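Local coordinates for ribokinase (Giardia lamblia, PDB 6WHJ), which probably catalyses the ATP- and magnesium-dependent phosphorylation of D-ribose at O-5, giving D-ribose 5-phosphate, at residues S46-A51 and L140-C145; L237-S242 and D274-S279; S245-T250 and R256-Y261; S312-I317 and S327-Q332. All coordinates share one frame; numbering follows the deposited sequence.

Contact 1: residues S46-A51 and L140-C145; sequences SNQAIA and LVVMQC
Gln48 and Gln144 meet through their side-chain amides, deep in the protein. Gln48 projects from helix 44-55 toward the strand. Its chain runs extended beyond CG, which carries the amide across to the end of strand 140-143. Gln144 comes from the opposite direction, and its chain is bent at chi2 (80°). That bend brings NE2 to Gln48 OE1, where it donates a hydrogen bond of 2.7 Å. The two amide planes stand 81° apart, almost perpendicular. Gln144 NE2 lies above the carbonyl plane of Gln48, not on a lone pair. The bond is also far from straight, as the N-H...O angle is 132°. The same Gln48 OE1 rests against a methyl of Val142, with CG1 at 3.5 Å. Gln144 CG packs alongside the other end of the Gln48 amide, 3.7 Å from NE2. That NE2 is used as well: it donates to Asp274 OD1, and a weak bond leads to Asn174 OD1. Both ends of the Gln48 amide thus have partners, which should fix its rotation. Asp274 is the predicted proton acceptor, so Gln48 is probably a second-shell residue that orients it. Ser46 and Asn47, just before Gln48 in the same helix, belong to the predicted substrate site. The arrangement is that of the ribokinase fold, where a helix packs over the carboxyl ends of the central parallel strands beside the predicted sugar site.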
loop_
_atom_site.group_PDB
_atom_site.type_symbol
_atom_site.label_atom_id
_atom_site.label_comp_id
_atom_site.label_asym_id
_atom_site.label_seq_id
_atom_site.Cartn_x
_atom_site.Cartn_y
_atom_site.Cartn_z
ATOM N N SER B 46 7.090 -1.189 17.932
ATOM C CA SER B 46 6.926 -2.615 18.190
ATOM C C SER B 46 8.121 -3.425 17.702
ATOM O O SER B 46 8.483 -4.433 18.321
ATOM C CB SER B 46 5.638 -3.117 17.547
ATOM O OG SER B 46 5.489 -4.506 17.777
ATOM N N ASN B 47 8.731 -3.026 16.583
ATOM C CA ASN B 47 9.908 -3.743 16.095
ATOM C C ASN B 47 11.045 -3.686 17.097
ATOM O O ASN B 47 11.734 -4.685 17.325
ATOM C CB ASN B 47 10.364 -3.172 14.761
ATOM C CG ASN B 47 9.495 -3.609 13.621
ATOM O OD1 ASN B 47 8.734 -4.577 13.731
ATOM N ND2 ASN B 47 9.586 -2.888 12.513
ATOM N N GLN B 48 11.255 -2.523 17.706
ATOM C CA GLN B 48 12.333 -2.385 18.673
ATOM C C GLN B 48 12.028 -3.123 19.966
ATOM O O GLN B 48 12.950 -3.625 20.618
ATOM C CB GLN B 48 12.602 -0.912 18.947
ATOM C CG GLN B 48 13.371 -0.246 17.859
ATOM C CD GLN B 48 13.407 1.235 18.061
ATOM O OE1 GLN B 48 13.229 1.706 19.184
ATOM N NE2 GLN B 48 13.682 1.987 16.991
ATOM N N ALA B 49 10.749 -3.214 20.346
ATOM C CA ALA B 49 10.389 -4.004 21.519
ATOM C C ALA B 49 10.555 -5.497 21.250
ATOM O O ALA B 49 10.946 -6.255 22.146
ATOM C CB ALA B 49 8.958 -3.696 21.950
ATOM N N ILE B 50 10.250 -5.941 20.029
ATOM C CA ILE B 50 10.393 -7.356 19.709
ATOM C C ILE B 50 11.869 -7.740 19.634
ATOM O O ILE B 50 12.273 -8.812 20.107
ATOM C CB ILE B 50 9.624 -7.676 18.410
ATOM C CG1 ILE B 50 8.119 -7.522 18.667
ATOM C CG2 ILE B 50 9.942 -9.077 17.905
ATOM C CD1 ILE B 50 7.200 -7.797 17.475
ATOM N N ALA B 51 12.705 -6.850 19.090
ATOM C CA ALA B 51 14.146 -7.092 19.082
ATOM C C ALA B 51 14.700 -7.196 20.500
ATOM O O ALA B 51 15.567 -8.037 20.773
ATOM C CB ALA B 51 14.857 -5.989 18.298
ATOM N N LEU B 140 15.867 1.953 31.048
ATOM C CA LEU B 140 15.788 2.629 29.768
ATOM C C LEU B 140 14.337 2.807 29.350
ATOM O O LEU B 140 13.501 1.921 29.558
ATOM C CB LEU B 140 16.530 1.841 28.685
ATOM C CG LEU B 140 18.006 1.556 28.929
ATOM C CD1 LEU B 140 18.552 0.750 27.754
ATOM C CD2 LEU B 140 18.769 2.866 29.113
ATOM N N VAL B 141 14.047 3.953 28.745
ATOM C CA VAL B 141 12.783 4.182 28.067
ATOM C C VAL B 141 13.114 4.665 26.663
ATOM O O VAL B 141 14.010 5.498 26.493
ATOM C CB VAL B 141 11.881 5.179 28.826
ATOM C CG1 VAL B 141 12.557 6.517 29.015
ATOM C CG2 VAL B 141 10.560 5.346 28.090
ATOM N N VAL B 142 12.427 4.108 25.655
ATOM C CA VAL B 142 12.770 4.293 24.245
ATOM C C VAL B 142 11.555 4.816 23.491
ATOM O O VAL B 142 10.437 4.318 23.670
ATOM C CB VAL B 142 13.269 2.982 23.598
ATOM C CG1 VAL B 142 13.876 3.258 22.236
ATOM C CG2 VAL B 142 14.275 2.284 24.493
ATOM N N MET B 143 11.775 5.815 22.634
ATOM C CA MET B 143 10.713 6.388 21.819
ATOM C C MET B 143 11.244 6.656 20.419
ATOM O O MET B 143 12.452 6.790 20.209
ATOM C CB MET B 143 10.178 7.696 22.416
ATOM C CG MET B 143 9.613 7.569 23.817
ATOM S SD MET B 143 8.728 9.047 24.339
ATOM C CE MET B 143 7.302 9.023 23.248
ATOM N N GLN B 144 10.315 6.739 19.460
ATOM C CA GLN B 144 10.618 7.052 18.067
ATOM C C GLN B 144 9.747 8.206 17.586
ATOM O O GLN B 144 9.411 9.100 18.367
ATOM C CB GLN B 144 10.413 5.838 17.168
ATOM C CG GLN B 144 11.101 4.581 17.637
ATOM C CD GLN B 144 10.338 3.882 18.731
ATOM O OE1 GLN B 144 9.114 3.973 18.801
ATOM N NE2 GLN B 144 11.053 3.171 19.589
ATOM N N CYS B 145 9.364 8.193 16.309
ATOM C CA CYS B 145 8.594 9.290 15.730
ATOM C C CYS B 145 7.375 8.783 14.965
ATOM O O CYS B 145 6.969 9.390 13.969
ATOM C CB CYS B 145 9.471 10.131 14.806
ATOM S SG CYS B 145 10.828 10.992 15.623
#

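Contact 2: residues L237-S242 and D274-S279; sequences LFTLGS and DCFIGS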
loop_
_atom_site.group_PDB
_atom_site.type_symbol
_atom_site.label_atom_id
_atom_site.label_comp_id
_atom_site.label_asym_id
_atom_site.label_seq_id
_atom_site.Cartn_x
_atom_site.Cartn_y
_atom_site.Cartn_z
ATOM N N LEU B 237 24.563 8.845 19.313
ATOM C CA LEU B 237 25.001 7.659 18.585
ATOM C C LEU B 237 24.560 7.851 17.139
ATOM O O LEU B 237 23.387 7.655 16.812
ATOM C CB LEU B 237 24.379 6.402 19.182
ATOM C CG LEU B 237 24.997 5.019 18.931
ATOM C CD1 LEU B 237 24.331 3.993 19.865
ATOM C CD2 LEU B 237 24.936 4.577 17.488
ATOM N N PHE B 238 25.503 8.198 16.266
ATOM C CA PHE B 238 25.208 8.331 14.841
ATOM C C PHE B 238 25.200 6.949 14.212
ATOM O O PHE B 238 26.169 6.197 14.347
ATOM C CB PHE B 238 26.243 9.197 14.135
ATOM C CG PHE B 238 26.181 10.645 14.487
ATOM C CD1 PHE B 238 25.318 11.491 13.820
ATOM C CD2 PHE B 238 27.020 11.173 15.463
ATOM C CE1 PHE B 238 25.273 12.837 14.135
ATOM C CE2 PHE B 238 26.978 12.514 15.780
ATOM C CZ PHE B 238 26.101 13.350 15.117
ATOM N N THR B 239 24.098 6.608 13.559
ATOM C CA THR B 239 24.001 5.403 12.748
ATOM C C THR B 239 24.402 5.720 11.319
ATOM O O THR B 239 23.822 6.605 10.690
ATOM C CB THR B 239 22.584 4.831 12.786
ATOM O OG1 THR B 239 22.395 4.125 14.018
ATOM C CG2 THR B 239 22.336 3.919 11.597
ATOM N N LEU B 240 25.381 4.984 10.801
ATOM C CA LEU B 240 25.990 5.321 9.522
ATOM C C LEU B 240 25.835 4.191 8.513
ATOM O O LEU B 240 26.556 4.152 7.511
ATOM C CB LEU B 240 27.464 5.661 9.731
ATOM C CG LEU B 240 27.695 6.849 10.669
ATOM C CD1 LEU B 240 29.176 7.208 10.747
ATOM C CD2 LEU B 240 26.846 8.060 10.265
ATOM N N GLY B 241 24.894 3.282 8.754
ATOM C CA GLY B 241 24.630 2.209 7.811
ATOM C C GLY B 241 25.844 1.319 7.650
ATOM O O GLY B 241 26.446 0.872 8.631
ATOM N N SER B 242 26.251 1.111 6.396
ATOM C CA SER B 242 27.378 0.228 6.118
ATOM C C SER B 242 28.692 0.764 6.688
ATOM O O SER B 242 29.650 -0.003 6.829
ATOM C CB SER B 242 27.488 -0.005 4.612
ATOM O OG SER B 242 27.599 1.224 3.914
ATOM N N ASP B 274 16.114 -1.070 13.566
ATOM C CA ASP B 274 15.370 -1.351 14.782
ATOM C C ASP B 274 16.030 -2.464 15.582
ATOM O O ASP B 274 16.117 -2.386 16.813
ATOM C CB ASP B 274 13.917 -1.672 14.438
ATOM C CG ASP B 274 13.185 -0.460 13.878
ATOM O OD1 ASP B 274 13.587 0.674 14.230
ATOM O OD2 ASP B 274 12.219 -0.626 13.093
ATOM N N CYS B 275 16.546 -3.478 14.898
ATOM C CA CYS B 275 17.284 -4.517 15.598
ATOM C C CYS B 275 18.514 -3.932 16.274
ATOM O O CYS B 275 18.845 -4.306 17.404
ATOM C CB CYS B 275 17.662 -5.628 14.616
ATOM S SG CYS B 275 18.840 -6.822 15.248
ATOM N N PHE B 276 19.174 -2.971 15.619
ATOM C CA PHE B 276 20.325 -2.316 16.234
ATOM C C PHE B 276 19.904 -1.543 17.473
ATOM O O PHE B 276 20.552 -1.627 18.521
ATOM C CB PHE B 276 21.024 -1.395 15.234
ATOM C CG PHE B 276 22.239 -0.697 15.797
ATOM C CD1 PHE B 276 22.117 0.489 16.512
ATOM C CD2 PHE B 276 23.501 -1.226 15.611
ATOM C CE1 PHE B 276 23.232 1.124 17.029
ATOM C CE2 PHE B 276 24.621 -0.591 16.123
ATOM C CZ PHE B 276 24.486 0.582 16.837
ATOM N N ILE B 277 18.824 -0.767 17.372
ATOM C CA ILE B 277 18.392 0.013 18.528
ATOM C C ILE B 277 17.985 -0.912 19.667
ATOM O O ILE B 277 18.387 -0.710 20.822
ATOM C CB ILE B 277 17.255 0.976 18.135
ATOM C CG1 ILE B 277 17.766 2.052 17.176
ATOM C CG2 ILE B 277 16.629 1.602 19.375
ATOM C CD1 ILE B 277 18.789 2.950 17.793
ATOM N N GLY B 278 17.241 -1.977 19.352
ATOM C CA GLY B 278 16.817 -2.903 20.394
ATOM C C GLY B 278 17.986 -3.579 21.091
ATOM O O GLY B 278 18.038 -3.633 22.324
ATOM N N SER B 279 18.934 -4.117 20.308
ATOM C CA SER B 279 20.090 -4.785 20.895
ATOM C C SER B 279 20.944 -3.815 21.701
ATOM O O SER B 279 21.393 -4.146 22.806
ATOM C CB SER B 279 20.928 -5.439 19.804
ATOM O OG SER B 279 20.115 -6.278 19.018
#
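Phe276 leans from helix 272-287 onto Leu237 of strand 235-239. Its CB points toward the strand. CG lies anti to the backbone N (chi1 -179°), and this carries the ring to the strand. The near side of the ring makes the contact. CE1 touches both methyls of Leu237, with CD2 at 3.9 Å and CD1 at 4.2 Å. The tip atom CZ meets the same CD2 at 4.1 Å. The leucine and the ring cross at a slant. CE1 also approaches the hydroxyl of Thr239, at 4.3 Å from OG1, two residues on and so on the same side of the strand. On the other flank, CE2 turns to helix 301-318, where Ala311 and Ser312 touch the ring. Ser245 of the next strand adds to its cover. Within the helix, Ser279 OG bonds to Cys275 O (2.8 Å), which also accepts from Ser279 N on the opposite face of its carbonyl plane. Asp274, the predicted catalytic base, lies near the start of helix 272-287, and Thr239 to Ser242 belong to the predicted ATP site. The contact between strand and helix is thus held by dispersion and shape, with an apolar ring and leucine lying beside the predicted nucleotide site.

Contact 3: residues S245-T250 and R256-Y261; sequences SRIVQT and RTVGIY
Ser245 and Val258 form a hydrogen-bonded antiparallel pair. Ser245 N donates to Val258 O at 2.9 Å, and Val258 N returns a bond to Ser245 O at 3.2 Å. Ile247 and Arg256 form the next such pair. Ile247 N reaches Arg256 O at 3.0 Å, and Arg256 N reaches Ile247 O at 2.9 Å. Between them, Arg246 and Thr257 make a non-hydrogen-bonded pair. A water adds a further link. It donates to Val258 O at 2.7 Å and is hydrogen-bonded to Ser245 OG at the same distance. Val258 O thus takes a backbone N-H and a water. Ser245 OG stands between the backbone N and the carbonyl carbon (chi1 39°), near Val258 CB.

On the face of Arg246 and Thr257, Arg246 CD lies 3.6 Å from Thr257 OG1. The arginine chain bends at chi2 and chi3, and its NH1 forms a salt bridge with Asp216. On the other face, Arg256 NH1 forms a salt bridge with Glu254 and NE one with Asp302. Ile247 CD1 and Val258 CG2 make a loose apolar contact at 4.4 Å.

The strands run at 162° in this beta hairpin at the edge of the nine-stranded sheet. Strand 245-249 also bonds to strand 235-239. Helix 301-318 covers the Ile247 and Val258 face, and helix 216-228 packs against Arg246 and Val248.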
loop_
_atom_site.group_PDB
_atom_site.type_symbol
_atom_site.label_atom_id
_atom_site.label_comp_id
_atom_site.label_asym_id
_atom_site.label_seq_id
_atom_site.Cartn_x
_atom_site.Cartn_y
_atom_site.Cartn_z
ATOM N N SER B 245 28.801 2.853 13.141
ATOM C CA SER B 245 28.184 3.880 13.968
ATOM C C SER B 245 29.269 4.749 14.591
ATOM O O SER B 245 30.467 4.481 14.473
ATOM C CB SER B 245 27.274 3.283 15.053
ATOM O OG SER B 245 27.828 2.104 15.603
ATOM N N ARG B 246 28.829 5.822 15.238
ATOM C CA ARG B 246 29.741 6.819 15.785
ATOM C C ARG B 246 29.117 7.381 17.048
ATOM O O ARG B 246 28.017 7.941 16.994
ATOM C CB ARG B 246 29.999 7.931 14.773
ATOM C CG ARG B 246 31.359 7.866 14.141
ATOM C CD ARG B 246 32.390 8.404 15.093
ATOM N NE ARG B 246 32.214 9.834 15.319
ATOM C CZ ARG B 246 32.951 10.780 14.745
ATOM N NH1 ARG B 246 33.919 10.448 13.900
ATOM N NH2 ARG B 246 32.729 12.062 15.022
ATOM N N ILE B 247 29.805 7.220 18.172
ATOM C CA ILE B 247 29.351 7.746 19.454
ATOM C C ILE B 247 30.147 9.008 19.746
ATOM O O ILE B 247 31.382 8.975 19.781
ATOM C CB ILE B 247 29.527 6.712 20.575
ATOM C CG1 ILE B 247 28.741 5.448 20.247
ATOM C CG2 ILE B 247 29.068 7.288 21.904
ATOM C CD1 ILE B 247 29.144 4.265 21.070
ATOM N N VAL B 248 29.449 10.114 19.966
ATOM C CA VAL B 248 30.075 11.379 20.322
ATOM C C VAL B 248 29.512 11.823 21.656
ATOM O O VAL B 248 28.289 11.865 21.831
ATOM C CB VAL B 248 29.856 12.461 19.250
ATOM C CG1 VAL B 248 30.604 13.731 19.620
ATOM C CG2 VAL B 248 30.305 11.959 17.887
ATOM N N GLN B 249 30.402 12.149 22.592
ATOM C CA GLN B 249 29.998 12.707 23.874
ATOM C C GLN B 249 29.714 14.193 23.719
ATOM O O GLN B 249 30.437 14.897 23.012
ATOM C CB GLN B 249 31.103 12.521 24.910
ATOM C CG GLN B 249 30.642 12.757 26.333
ATOM C CD GLN B 249 31.618 12.217 27.348
ATOM O OE1 GLN B 249 32.703 11.757 26.999
ATOM N NE2 GLN B 249 31.213 12.214 28.611
ATOM N N THR B 250 28.669 14.679 24.384
ATOM C CA THR B 250 28.428 16.117 24.392
ATOM C C THR B 250 29.486 16.843 25.231
ATOM O O THR B 250 30.166 16.251 26.072
ATOM C CB THR B 250 27.027 16.431 24.924
ATOM O OG1 THR B 250 26.891 15.939 26.261
ATOM C CG2 THR B 250 25.952 15.786 24.042
ATOM N N ARG B 256 33.908 7.519 19.796
ATOM C CA ARG B 256 34.229 6.104 19.642
ATOM C C ARG B 256 33.610 5.610 18.340
ATOM O O ARG B 256 32.412 5.797 18.109
ATOM C CB ARG B 256 33.715 5.282 20.834
ATOM C CG ARG B 256 34.388 5.606 22.181
ATOM C CD ARG B 256 35.890 5.367 22.156
ATOM N NE ARG B 256 36.506 5.491 23.477
ATOM C CZ ARG B 256 36.974 6.627 23.999
ATOM N NH1 ARG B 256 36.912 7.770 23.327
ATOM N NH2 ARG B 256 37.512 6.623 25.210
ATOM N N THR B 257 34.415 4.960 17.508
ATOM C CA THR B 257 33.955 4.400 16.242
ATOM C C THR B 257 33.657 2.920 16.437
ATOM O O THR B 257 34.457 2.200 17.045
ATOM C CB THR B 257 35.009 4.595 15.144
ATOM O OG1 THR B 257 35.006 5.957 14.698
ATOM C CG2 THR B 257 34.736 3.688 13.958
ATOM N N VAL B 258 32.516 2.468 15.924
ATOM C CA VAL B 258 32.080 1.081 16.063
ATOM C C VAL B 258 31.751 0.577 14.666
ATOM O O VAL B 258 30.677 0.875 14.131
ATOM C CB VAL B 258 30.866 0.937 16.997
ATOM C CG1 VAL B 258 30.431 -0.520 17.097
ATOM C CG2 VAL B 258 31.162 1.497 18.380
ATOM N N GLY B 259 32.659 -0.197 14.077
ATOM C CA GLY B 259 32.460 -0.694 12.733
ATOM C C GLY B 259 31.346 -1.723 12.640
ATOM O O GLY B 259 30.879 -2.286 13.629
ATOM N N ILE B 260 30.902 -1.965 11.405
ATOM C CA ILE B 260 29.935 -3.025 11.179
ATOM C C ILE B 260 30.574 -4.366 11.514
ATOM O O ILE B 260 31.799 -4.534 11.471
ATOM C CB ILE B 260 29.405 -3.032 9.730
ATOM C CG1 ILE B 260 30.528 -3.349 8.749
ATOM C CG2 ILE B 260 28.711 -1.726 9.376
ATOM C CD1 ILE B 260 30.060 -3.404 7.310
ATOM N N TYR B 261 29.733 -5.324 11.876
ATOM C CA TYR B 261 30.110 -6.726 11.936
ATOM C C TYR B 261 29.465 -7.411 10.745
ATOM O O TYR B 261 28.236 -7.412 10.621
ATOM C CB TYR B 261 29.654 -7.367 13.245
ATOM C CG TYR B 261 29.622 -8.870 13.195
ATOM C CD1 TYR B 261 30.780 -9.614 13.372
ATOM C CD2 TYR B 261 28.428 -9.552 12.971
ATOM C CE1 TYR B 261 30.753 -11.001 13.325
ATOM C CE2 TYR B 261 28.393 -10.935 12.921
ATOM C CZ TYR B 261 29.558 -11.654 13.098
ATOM O OH TYR B 261 29.522 -13.027 13.052
HETATM O O HOH W 1 28.160 -0.101 14.148
#

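Contact 4: residues S312-I317 and S327-Q332; sequences SVAAGI and SVPRRQ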
loop_
_atom_site.group_PDB
_atom_site.type_symbol
_atom_site.label_atom_id
_atom_site.label_comp_id
_atom_site.label_asym_id
_atom_site.label_seq_id
_atom_site.Cartn_x
_atom_site.Cartn_y
_atom_site.Cartn_z
ATOM N N SER B 312 26.002 -3.943 16.882
ATOM C CA SER B 312 26.507 -4.176 15.528
ATOM C C SER B 312 26.486 -5.660 15.166
ATOM O O SER B 312 26.060 -6.032 14.068
ATOM C CB SER B 312 27.927 -3.619 15.386
ATOM O OG SER B 312 27.942 -2.230 15.650
ATOM N N VAL B 313 26.925 -6.523 16.084
ATOM C CA VAL B 313 26.954 -7.952 15.808
ATOM C C VAL B 313 25.539 -8.465 15.570
ATOM O O VAL B 313 25.294 -9.254 14.646
ATOM C CB VAL B 313 27.658 -8.699 16.961
ATOM C CG1 VAL B 313 27.574 -10.215 16.785
ATOM C CG2 VAL B 313 29.111 -8.255 17.073
ATOM N N ALA B 314 24.581 -8.018 16.391
ATOM C CA ALA B 314 23.199 -8.439 16.198
ATOM C C ALA B 314 22.636 -7.911 14.884
ATOM O O ALA B 314 21.960 -8.645 14.153
ATOM C CB ALA B 314 22.345 -7.991 17.378
ATOM N N ALA B 315 22.910 -6.647 14.555
ATOM C CA ALA B 315 22.431 -6.107 13.286
ATOM C C ALA B 315 23.120 -6.782 12.107
ATOM O O ALA B 315 22.488 -7.045 11.074
ATOM C CB ALA B 315 22.641 -4.594 13.241
ATOM N N GLY B 316 24.408 -7.097 12.251
ATOM C CA GLY B 316 25.110 -7.782 11.184
ATOM C C GLY B 316 24.568 -9.172 10.920
ATOM O O GLY B 316 24.633 -9.664 9.792
ATOM N N ILE B 317 24.059 -9.840 11.955
ATOM C CA ILE B 317 23.408 -11.124 11.728
ATOM C C ILE B 317 22.060 -10.924 11.048
ATOM O O ILE B 317 21.711 -11.658 10.116
ATOM C CB ILE B 317 23.291 -11.913 13.045
ATOM C CG1 ILE B 317 24.690 -12.263 13.578
ATOM C CG2 ILE B 317 22.458 -13.175 12.847
ATOM C CD1 ILE B 317 24.706 -12.817 15.003
ATOM N N SER B 327 14.201 -11.701 11.395
ATOM C CA SER B 327 15.641 -11.807 11.229
ATOM C C SER B 327 16.410 -11.346 12.456
ATOM O O SER B 327 17.644 -11.398 12.452
ATOM C CB SER B 327 16.086 -11.003 10.005
ATOM O OG SER B 327 15.389 -9.773 9.926
ATOM N N VAL B 328 15.730 -10.874 13.489
ATOM C CA VAL B 328 16.452 -10.569 14.726
ATOM C C VAL B 328 16.930 -11.884 15.337
ATOM O O VAL B 328 16.130 -12.827 15.468
ATOM C CB VAL B 328 15.557 -9.785 15.688
ATOM C CG1 VAL B 328 16.271 -9.524 17.005
ATOM C CG2 VAL B 328 15.169 -8.466 15.055
ATOM N N PRO B 329 18.211 -12.030 15.653
ATOM C CA PRO B 329 18.716 -13.326 16.122
ATOM C C PRO B 329 18.419 -13.567 17.601
ATOM O O PRO B 329 18.106 -12.656 18.369
ATOM C CB PRO B 329 20.227 -13.225 15.869
ATOM C CG PRO B 329 20.525 -11.754 15.931
ATOM C CD PRO B 329 19.280 -11.029 15.483
ATOM N N ARG B 330 18.566 -14.832 17.998
ATOM C CA ARG B 330 18.494 -15.208 19.402
ATOM C C ARG B 330 19.787 -14.809 20.110
ATOM O O ARG B 330 20.851 -14.710 19.492
ATOM C CB ARG B 330 18.241 -16.710 19.548
ATOM N N ARG B 331 19.687 -14.578 21.422
ATOM C CA ARG B 331 20.840 -14.121 22.198
ATOM C C ARG B 331 22.051 -15.045 22.062
ATOM O O ARG B 331 23.189 -14.571 21.946
ATOM C CB ARG B 331 20.457 -13.975 23.666
ATOM C CG ARG B 331 21.598 -13.512 24.559
ATOM C CD ARG B 331 22.226 -12.237 24.038
ATOM N NE ARG B 331 23.252 -11.730 24.942
ATOM C CZ ARG B 331 23.018 -10.816 25.880
ATOM N NH1 ARG B 331 23.993 -10.395 26.669
ATOM N NH2 ARG B 331 21.804 -10.314 26.031
ATOM N N GLN B 332 21.843 -16.364 22.107
ATOM C CA GLN B 332 22.981 -17.267 21.977
ATOM C C GLN B 332 23.681 -17.066 20.641
ATOM O O GLN B 332 24.914 -17.125 20.564
ATOM C CB GLN B 332 22.541 -18.721 22.158
ATOM C CG GLN B 332 23.668 -19.657 22.599
ATOM C CD GLN B 332 24.409 -19.175 23.851
ATOM O OE1 GLN B 332 25.628 -19.337 23.967
ATOM N NE2 GLN B 332 23.671 -18.592 24.797
#
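Pro329 presses its ring against Ile317 and the turn of helix 301-318 that carries Ala314. The tight part is small. Ile317 CG1 lies beside the backbone N (chi1 -64°), leaving CG2 anti to it and turned to the proline. This methyl meets Pro329 CB at 3.8 Å and Pro329 CG at 3.9 Å. Ile317 CB is also near CG, at 4.0 Å. The isoleucine and the ring cross at a slant. At the other end of the ring, CD sits 3.8 Å from Ala314 O. The packing is looser at the methyl of Ala314, whose CB is 4.4 Å from Pro329 CG. Beyond Pro329 the chain turns away and becomes more accessible. Arg330 is partly exposed and occupies the N-cap position of helix 331-341, and Gln332 is exposed. Arg331 is partly exposed too. Val334 of the same helix touches both Ala314 and Pro329. Arg321, a predicted potassium ligand, also borders the proline. Ser327, two residues earlier, belongs to the same predicted site. The contact is wholly apolar on its side chains, so it depends on close fit and burial, while the guanidinium of Arg331 is held outside it by salt bridges to Asp335 and Glu286.

Contacts 1, 2 and 3 all reach the nine-stranded sheet, at strands 140-143, 235-239 and the edge hairpin. Contact 4 joins helix 301-318 to the loop that leads into helix 331-341. Contact 1 comes first along the chain. Contact 3 is nested inside the loop closed by contact 2, and contact 4 follows. The centres of contacts 1 and 2 are about 12 Å apart, as are those of 2 and 4. Contacts 2 and 3 are about 10 Å apart. Contacts 1 and 3 do not touch. Helix 272-287 lies between helices 44-55 and 301-318 and packs against both. This helix, with Asp274, thus links parts of the fold holding residues of the predicted substrate, ATP and potassium sites.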